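Local coordinates for protein fructose-bisphosphate aldolase class I (Thermoproteus tenax, PDB 1W8S) that is a class I aldolase of the DeoC/LacD family, built as a TIM barrel, with 1,6-di-O-phosphono-beta-D-fructofuranose bound in its pocket, at residues E[141-146]-E[171-176]; E[35-40]-E[236-241]; E[88-93]-E[115-120]. The protein carries 2 engineered substitutions. All coordinates share one frame; numbering follows the deposited sequence.

Contact 1: residues E[141-146]-E[171-176]; sequences LVVESF and LGADAM. Engineered in segment 141-146: Glu144 (natural residue Trp), Phe146 (natural residue Tyr).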
# COMPACT_ATOMS: atom_id res chain seq x y z
N LEU E 141 -9.19 21.29 -12.48
CA LEU E 141 -9.68 20.10 -11.83
C LEU E 141 -11.12 20.25 -11.43
O LEU E 141 -11.47 21.18 -10.69
CB LEU E 141 -8.83 19.85 -10.58
CG LEU E 141 -9.26 18.73 -9.65
CD1 LEU E 141 -9.15 17.41 -10.36
CD2 LEU E 141 -8.40 18.81 -8.37
N VAL E 142 -11.96 19.34 -11.93
CA VAL E 142 -13.36 19.25 -11.55
C VAL E 142 -13.47 18.09 -10.58
O VAL E 142 -13.17 16.94 -10.95
CB VAL E 142 -14.30 19.00 -12.76
CG1 VAL E 142 -15.81 19.07 -12.29
CG2 VAL E 142 -14.00 19.94 -13.88
N VAL E 143 -13.85 18.38 -9.33
CA VAL E 143 -14.03 17.34 -8.35
C VAL E 143 -15.52 17.04 -8.33
O VAL E 143 -16.36 17.94 -8.12
CB VAL E 143 -13.59 17.76 -6.96
CG1 VAL E 143 -14.00 16.71 -5.87
CG2 VAL E 143 -12.09 18.08 -6.95
N GLU E 144 -15.82 15.77 -8.53
CA GLU E 144 -17.17 15.20 -8.50
C GLU E 144 -17.32 14.63 -7.10
O GLU E 144 -16.73 13.63 -6.76
CB GLU E 144 -17.28 14.15 -9.63
CG GLU E 144 -16.50 14.64 -10.87
CD GLU E 144 -16.40 13.66 -12.05
OE1 GLU E 144 -16.69 14.07 -13.23
OE2 GLU E 144 -15.94 12.51 -11.81
N SER E 145 -18.06 15.35 -6.25
CA SER E 145 -18.09 15.07 -4.82
C SER E 145 -19.43 14.46 -4.45
O SER E 145 -20.47 15.17 -4.42
CB SER E 145 -17.91 16.38 -4.05
OG SER E 145 -17.69 16.15 -2.66
N PHE E 146 -19.39 13.16 -4.17
CA PHE E 146 -20.59 12.33 -3.94
C PHE E 146 -20.41 11.52 -2.69
O PHE E 146 -19.98 10.36 -2.75
CB PHE E 146 -20.80 11.35 -5.09
CG PHE E 146 -21.07 11.98 -6.42
CD1 PHE E 146 -22.01 12.99 -6.57
CD2 PHE E 146 -20.38 11.56 -7.55
CE1 PHE E 146 -22.28 13.56 -7.80
CE2 PHE E 146 -20.62 12.12 -8.79
CZ PHE E 146 -21.59 13.14 -8.92
N LEU E 171 -10.47 20.82 -0.79
CA LEU E 171 -9.43 19.95 -1.37
C LEU E 171 -8.75 20.50 -2.65
O LEU E 171 -7.78 19.92 -3.14
CB LEU E 171 -10.00 18.55 -1.61
CG LEU E 171 -10.35 17.77 -0.32
CD1 LEU E 171 -10.99 16.52 -0.68
CD2 LEU E 171 -9.17 17.51 0.60
N GLY E 172 -9.28 21.60 -3.18
CA GLY E 172 -8.63 22.35 -4.25
C GLY E 172 -9.34 22.28 -5.60
O GLY E 172 -8.73 22.57 -6.62
N ALA E 173 -10.59 21.87 -5.63
CA ALA E 173 -11.38 21.86 -6.88
C ALA E 173 -11.37 23.23 -7.49
O ALA E 173 -11.49 24.26 -6.78
CB ALA E 173 -12.79 21.45 -6.63
N ASP E 174 -11.27 23.26 -8.81
CA ASP E 174 -11.40 24.48 -9.59
C ASP E 174 -12.86 24.66 -10.06
O ASP E 174 -13.28 25.76 -10.32
CB ASP E 174 -10.45 24.47 -10.78
CG ASP E 174 -9.01 24.30 -10.37
OD1 ASP E 174 -8.59 24.98 -9.39
OD2 ASP E 174 -8.23 23.47 -10.93
N ALA E 175 -13.57 23.55 -10.22
CA ALA E 175 -15.02 23.49 -10.39
C ALA E 175 -15.47 22.21 -9.72
O ALA E 175 -14.66 21.29 -9.45
CB ALA E 175 -15.37 23.46 -11.88
N MET E 176 -16.77 22.06 -9.51
CA MET E 176 -17.26 20.84 -8.87
C MET E 176 -18.60 20.39 -9.44
O MET E 176 -19.36 21.20 -10.00
CB MET E 176 -17.37 21.02 -7.35
CG MET E 176 -18.50 21.95 -6.89
SD MET E 176 -18.56 22.16 -5.08
CE MET E 176 -17.20 23.29 -4.89

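Contact 2: residues E[35-40]-E[236-241]; sequences MDNPDS and QRRDAL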
# COMPACT_ATOMS: atom_id res chain seq x y z
N MET E 35 -29.65 1.00 -23.56
CA MET E 35 -30.72 0.26 -24.26
C MET E 35 -31.92 1.14 -24.68
O MET E 35 -32.51 0.95 -25.75
CB MET E 35 -31.23 -0.92 -23.41
CG MET E 35 -30.16 -2.00 -23.14
SD MET E 35 -30.68 -3.67 -23.62
CE MET E 35 -30.73 -3.53 -25.43
N ASP E 36 -32.28 2.11 -23.84
CA ASP E 36 -33.43 2.99 -24.13
C ASP E 36 -33.31 3.69 -25.50
O ASP E 36 -34.29 3.83 -26.23
CB ASP E 36 -33.59 4.06 -23.03
CG ASP E 36 -34.18 3.48 -21.73
OD1 ASP E 36 -34.69 2.33 -21.75
OD2 ASP E 36 -34.21 4.12 -20.65
N ASN E 37 -32.08 4.12 -25.82
CA ASN E 37 -31.75 4.87 -27.03
C ASN E 37 -30.40 4.32 -27.50
O ASN E 37 -29.38 4.93 -27.23
CB ASN E 37 -31.68 6.38 -26.68
CG ASN E 37 -31.33 7.27 -27.87
OD1 ASN E 37 -31.76 7.01 -29.00
ND2 ASN E 37 -30.58 8.34 -27.60
N PRO E 38 -30.41 3.16 -28.16
CA PRO E 38 -29.17 2.44 -28.50
C PRO E 38 -28.07 3.28 -29.14
O PRO E 38 -26.91 2.93 -28.97
CB PRO E 38 -29.62 1.34 -29.47
CG PRO E 38 -31.09 1.17 -29.28
CD PRO E 38 -31.60 2.40 -28.56
N ASP E 39 -28.43 4.33 -29.89
CA ASP E 39 -27.42 5.20 -30.47
C ASP E 39 -26.53 5.80 -29.38
O ASP E 39 -25.41 6.19 -29.68
CB ASP E 39 -28.05 6.36 -31.25
CG ASP E 39 -28.81 5.90 -32.49
OD1 ASP E 39 -28.54 4.79 -33.02
OD2 ASP E 39 -29.71 6.61 -33.00
N SER E 40 -27.03 5.91 -28.15
CA SER E 40 -26.23 6.43 -27.03
C SER E 40 -24.98 5.61 -26.66
O SER E 40 -24.10 6.15 -25.97
CB SER E 40 -27.09 6.62 -25.76
OG SER E 40 -27.52 5.39 -25.21
N GLN E 236 -30.49 9.28 -22.74
CA GLN E 236 -31.46 8.18 -22.61
C GLN E 236 -32.82 8.51 -23.24
O GLN E 236 -33.71 7.66 -23.22
CB GLN E 236 -31.70 7.76 -21.15
CG GLN E 236 -30.65 6.86 -20.57
CD GLN E 236 -31.10 6.16 -19.27
OE1 GLN E 236 -31.62 6.80 -18.35
NE2 GLN E 236 -30.88 4.86 -19.20
N ARG E 237 -32.99 9.73 -23.76
CA ARG E 237 -34.21 10.12 -24.47
C ARG E 237 -34.09 9.91 -25.97
O ARG E 237 -33.08 10.25 -26.56
CB ARG E 237 -34.55 11.58 -24.19
CG ARG E 237 -34.67 11.85 -22.72
CD ARG E 237 -35.06 13.27 -22.39
NE ARG E 237 -35.21 13.46 -20.94
CZ ARG E 237 -36.20 12.97 -20.23
NH1 ARG E 237 -37.15 12.26 -20.82
NH2 ARG E 237 -36.25 13.17 -18.91
N ARG E 238 -35.13 9.36 -26.59
CA ARG E 238 -35.16 9.20 -28.04
C ARG E 238 -35.26 10.56 -28.74
O ARG E 238 -34.81 10.69 -29.88
CB ARG E 238 -36.30 8.29 -28.47
CG ARG E 238 -36.01 6.79 -28.26
CD ARG E 238 -37.29 5.94 -28.17
NE ARG E 238 -38.19 6.50 -27.15
CZ ARG E 238 -39.53 6.47 -27.18
NH1 ARG E 238 -40.19 5.87 -28.18
NH2 ARG E 238 -40.20 7.03 -26.18
N ASP E 239 -35.82 11.55 -28.04
CA ASP E 239 -35.80 12.95 -28.51
C ASP E 239 -34.63 13.74 -27.89
O ASP E 239 -34.78 14.90 -27.48
CB ASP E 239 -37.17 13.64 -28.25
CG ASP E 239 -37.45 13.89 -26.74
OD1 ASP E 239 -37.02 13.07 -25.90
OD2 ASP E 239 -38.10 14.88 -26.32
N ALA E 240 -33.46 13.10 -27.85
CA ALA E 240 -32.29 13.65 -27.14
C ALA E 240 -31.96 15.07 -27.60
O ALA E 240 -31.83 15.96 -26.78
CB ALA E 240 -31.06 12.76 -27.31
N LEU E 241 -31.87 15.27 -28.91
CA LEU E 241 -31.45 16.57 -29.44
C LEU E 241 -32.47 17.67 -29.17
O LEU E 241 -32.08 18.76 -28.74
CB LEU E 241 -31.13 16.47 -30.92
CG LEU E 241 -30.75 17.80 -31.57
CD1 LEU E 241 -29.51 18.42 -30.94
CD2 LEU E 241 -30.59 17.58 -33.06

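Contact 3: residues E[88-93]-E[115-120]; sequences GEPVSV and PGSGFE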
# COMPACT_ATOMS: atom_id res chain seq x y z
N GLY E 88 -17.78 -3.35 -2.34
CA GLY E 88 -17.08 -2.82 -1.16
C GLY E 88 -17.43 -1.40 -0.70
O GLY E 88 -18.40 -0.75 -1.16
N GLU E 89 -16.62 -0.90 0.23
CA GLU E 89 -16.72 0.51 0.61
C GLU E 89 -16.35 1.27 -0.66
O GLU E 89 -15.39 0.91 -1.35
CB GLU E 89 -15.84 0.84 1.85
CG GLU E 89 -16.56 0.74 3.24
CD GLU E 89 -17.79 1.64 3.45
OE1 GLU E 89 -17.68 2.86 3.41
OE2 GLU E 89 -18.93 1.15 3.73
N PRO E 90 -17.14 2.29 -1.02
CA PRO E 90 -16.99 2.94 -2.33
C PRO E 90 -15.61 3.50 -2.55
O PRO E 90 -15.11 4.22 -1.72
CB PRO E 90 -18.01 4.09 -2.28
CG PRO E 90 -18.98 3.68 -1.27
CD PRO E 90 -18.27 2.86 -0.28
N VAL E 91 -15.04 3.16 -3.69
CA VAL E 91 -13.71 3.63 -4.02
C VAL E 91 -13.57 3.67 -5.53
O VAL E 91 -14.07 2.81 -6.23
CB VAL E 91 -12.65 2.74 -3.36
CG1 VAL E 91 -12.61 1.39 -4.00
CG2 VAL E 91 -11.27 3.40 -3.38
N SER E 92 -12.93 4.71 -6.02
CA SER E 92 -12.72 4.91 -7.46
C SER E 92 -11.29 5.43 -7.65
O SER E 92 -10.97 6.50 -7.15
CB SER E 92 -13.72 5.92 -7.99
OG SER E 92 -13.66 6.04 -9.42
N VAL E 93 -10.42 4.63 -8.28
CA VAL E 93 -9.02 5.02 -8.44
C VAL E 93 -8.72 5.46 -9.88
O VAL E 93 -9.40 5.08 -10.82
CB VAL E 93 -8.04 3.90 -8.05
CG1 VAL E 93 -8.22 3.48 -6.64
CG2 VAL E 93 -8.19 2.73 -8.95
N PRO E 115 -16.71 11.03 -0.08
CA PRO E 115 -16.59 11.36 1.34
C PRO E 115 -17.46 10.46 2.19
O PRO E 115 -18.59 10.12 1.79
CB PRO E 115 -17.05 12.81 1.41
CG PRO E 115 -16.78 13.35 0.08
CD PRO E 115 -16.99 12.21 -0.88
N GLY E 116 -16.93 10.05 3.32
CA GLY E 116 -17.58 9.11 4.21
C GLY E 116 -17.17 7.66 3.99
O GLY E 116 -17.25 6.85 4.91
N SER E 117 -16.74 7.31 2.78
CA SER E 117 -16.39 5.94 2.48
C SER E 117 -15.28 5.46 3.43
O SER E 117 -14.43 6.24 3.84
CB SER E 117 -15.92 5.78 1.04
OG SER E 117 -15.48 4.47 0.82
N GLY E 118 -15.30 4.17 3.77
CA GLY E 118 -14.17 3.52 4.43
C GLY E 118 -12.87 3.77 3.69
O GLY E 118 -11.77 3.72 4.29
N PHE E 119 -12.96 4.02 2.39
CA PHE E 119 -11.78 4.32 1.56
C PHE E 119 -11.63 5.81 1.26
O PHE E 119 -10.93 6.18 0.30
CB PHE E 119 -11.89 3.58 0.24
CG PHE E 119 -11.40 2.15 0.29
CD1 PHE E 119 -12.26 1.12 -0.06
CD2 PHE E 119 -10.07 1.85 0.60
CE1 PHE E 119 -11.81 -0.22 -0.09
CE2 PHE E 119 -9.60 0.52 0.58
CZ PHE E 119 -10.47 -0.52 0.23
N GLU E 120 -12.28 6.67 2.04
CA GLU E 120 -12.20 8.12 1.89
C GLU E 120 -10.74 8.53 1.68
O GLU E 120 -10.42 9.25 0.72
CB GLU E 120 -12.76 8.81 3.16
CG GLU E 120 -12.51 10.26 3.28
CD GLU E 120 -13.28 10.85 4.48
OE1 GLU E 120 -14.52 11.00 4.36
OE2 GLU E 120 -12.62 11.11 5.52

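Contact 1: residues E[141-146]-E[171-176]
Val142 pairs with Ala175 and Val143 with Met176 in parallel register, CA atoms 4.7 and 4.8 Å apart. Leu141 O receives two backbone donors, Asp174 N at 2.8 Å in its carbonyl plane and Ala175 N at 3.2 Å, tilted out of it; Val143 N then bonds to Ala175 O. Just before the paired residues, Asp174 OD2 accepts Leu141 N on the anti side at 2.8 Å, in a nearly straight bond (171°). The other oxygen, OD1, forms a salt bridge with Lys67 of the second subunit. These are neighbouring strands of the TIM barrel, the two ends of the beta-alpha-beta unit 141-145, 158-171, 175-179. Its helix stops in a Schellman motif, where Gly172 has positive phi (110°). On the side facing that helix, Val143 CG2 presses on Ala173 CB at 3.5 Å, tighter than usual for two carbons; CG1 is anti to the backbone N (chi1 171°), which leaves CG2 beside that N and against Ala173. Met176 shares that face: its CB lies 3.3 Å from Val143 O, while the rest of the chain leads away to Ala165 and Ala168. On the opposite face Val142 CG2 meets Ala175 CB more loosely, at 4.3 Å.

Contact 2: residues E[35-40]-E[236-241]
Asn37 ND2, 3.3 Å from Arg237 O at an angle too poor for a hydrogen bond, is gripped by the carbonyl O of Trp235, just ahead of 236-241, and by the hydroxyl of Tyr45 from helix 43-53. A chi1 of 180° puts CG of Asn37 anti to the backbone N, 3.7 Å from Arg237 O, and ND2 also comes within 4.5 Å of Ala240 CB. At the other end of the residue, Asn37 O accepts Ser40 N at 2.7 Å and Ser40 OG at 2.8 Å, from opposite faces of its carbonyl plane, which ties Ser40, in the 3-10 segment that begins at Pro38, back to Asn37. Asp36 makes a looser approach: its CB rests 3.6 Å from Gln236 O, and OD2 stays 3.7 Å from Gln236 NE2, with carboxylate and amide planes 34° apart. That NE2 is instead bonded to Asp33 O. Arg238 adds its aliphatic part, CG lying 4.0 Å from Asp36 O. The contact is partly buried, with the Gln236 side chain about 7 Å from the bound 1,6-di-O-phosphono-beta-D-fructofuranose. It joins the loop between helices 25-28 and 43-53 to the type I turn 237-240 that leads from helix 232-235 into helix 240-253, with Tyr45 of helix 43-53 touching Ala240.

Contact 3: residues E[88-93]-E[115-120]
Glu89 OE1 accepts Gly118 N at 2.7 Å in a nearly straight bond (170°), met on the anti side of the carboxylate and 20° out of its plane. The Glu89 chain bends at chi2 (-59°), and its CG lies 3.9 Å from Gly118 CA. Beside it, Ser117 OG donates to Pro90 O at 2.6 Å, and the ring carbon Pro90 CD lies 3.4 Å from Ser117 OG. The third element is apolar: Val91 CG2 touches Phe119 CB at 3.7 Å, and Val91 CB approaches the ring obliquely. Glu89 O lies in the plane of that ring, at its edge, 3.4 Å from Phe119 CD1.

Two loops of the TIM barrel meet here, the one after strand 75-81 and the one joining strand 108-113 to helix 120-137. The second contains a type I turn from Ser117 to Glu120, running straight into the helix with Phe119 at the N-cap position. Ser117 OG also accepts Phe119 N at 3.0 Å, an ST turn, so one hydroxyl both shapes the turn and holds the neighbouring loop. Behind it, Glu120 OE1 accepts Gly116 N and also bonds to Thr83 of the second subunit. On the first loop Glu89 O is also bound by the hydroxyl of Tyr86, whose side chain touches both Val91 and Phe119. Farther out, Trp121 of the third subunit meets the Phe119 ring edge-to-face and packs on Val91.

Overall arrangement
From the N terminus the chain first enters contact 2 at 35-40, in the loop leading to helix 43-53, and the long span that starts there is closed only at 236-241, after the last barrel strand, 227-230. Contacts 3 and 1 are both nested inside it and follow each other in series: 88-93 closes with 115-120 before 141-146 opens towards 171-176. Contact 3 joins two loops, contact 1 two adjacent barrel strands, and contact 2 ties the loop before helix 43-53 to the turn leading into helix 240-253. Contacts 1 and 3 touch where Pro115 packs on Ser145 and Phe146, and both reach the second subunit. Contact 2 lies across the chain's centre from contact 1, their centres about 29 Å apart.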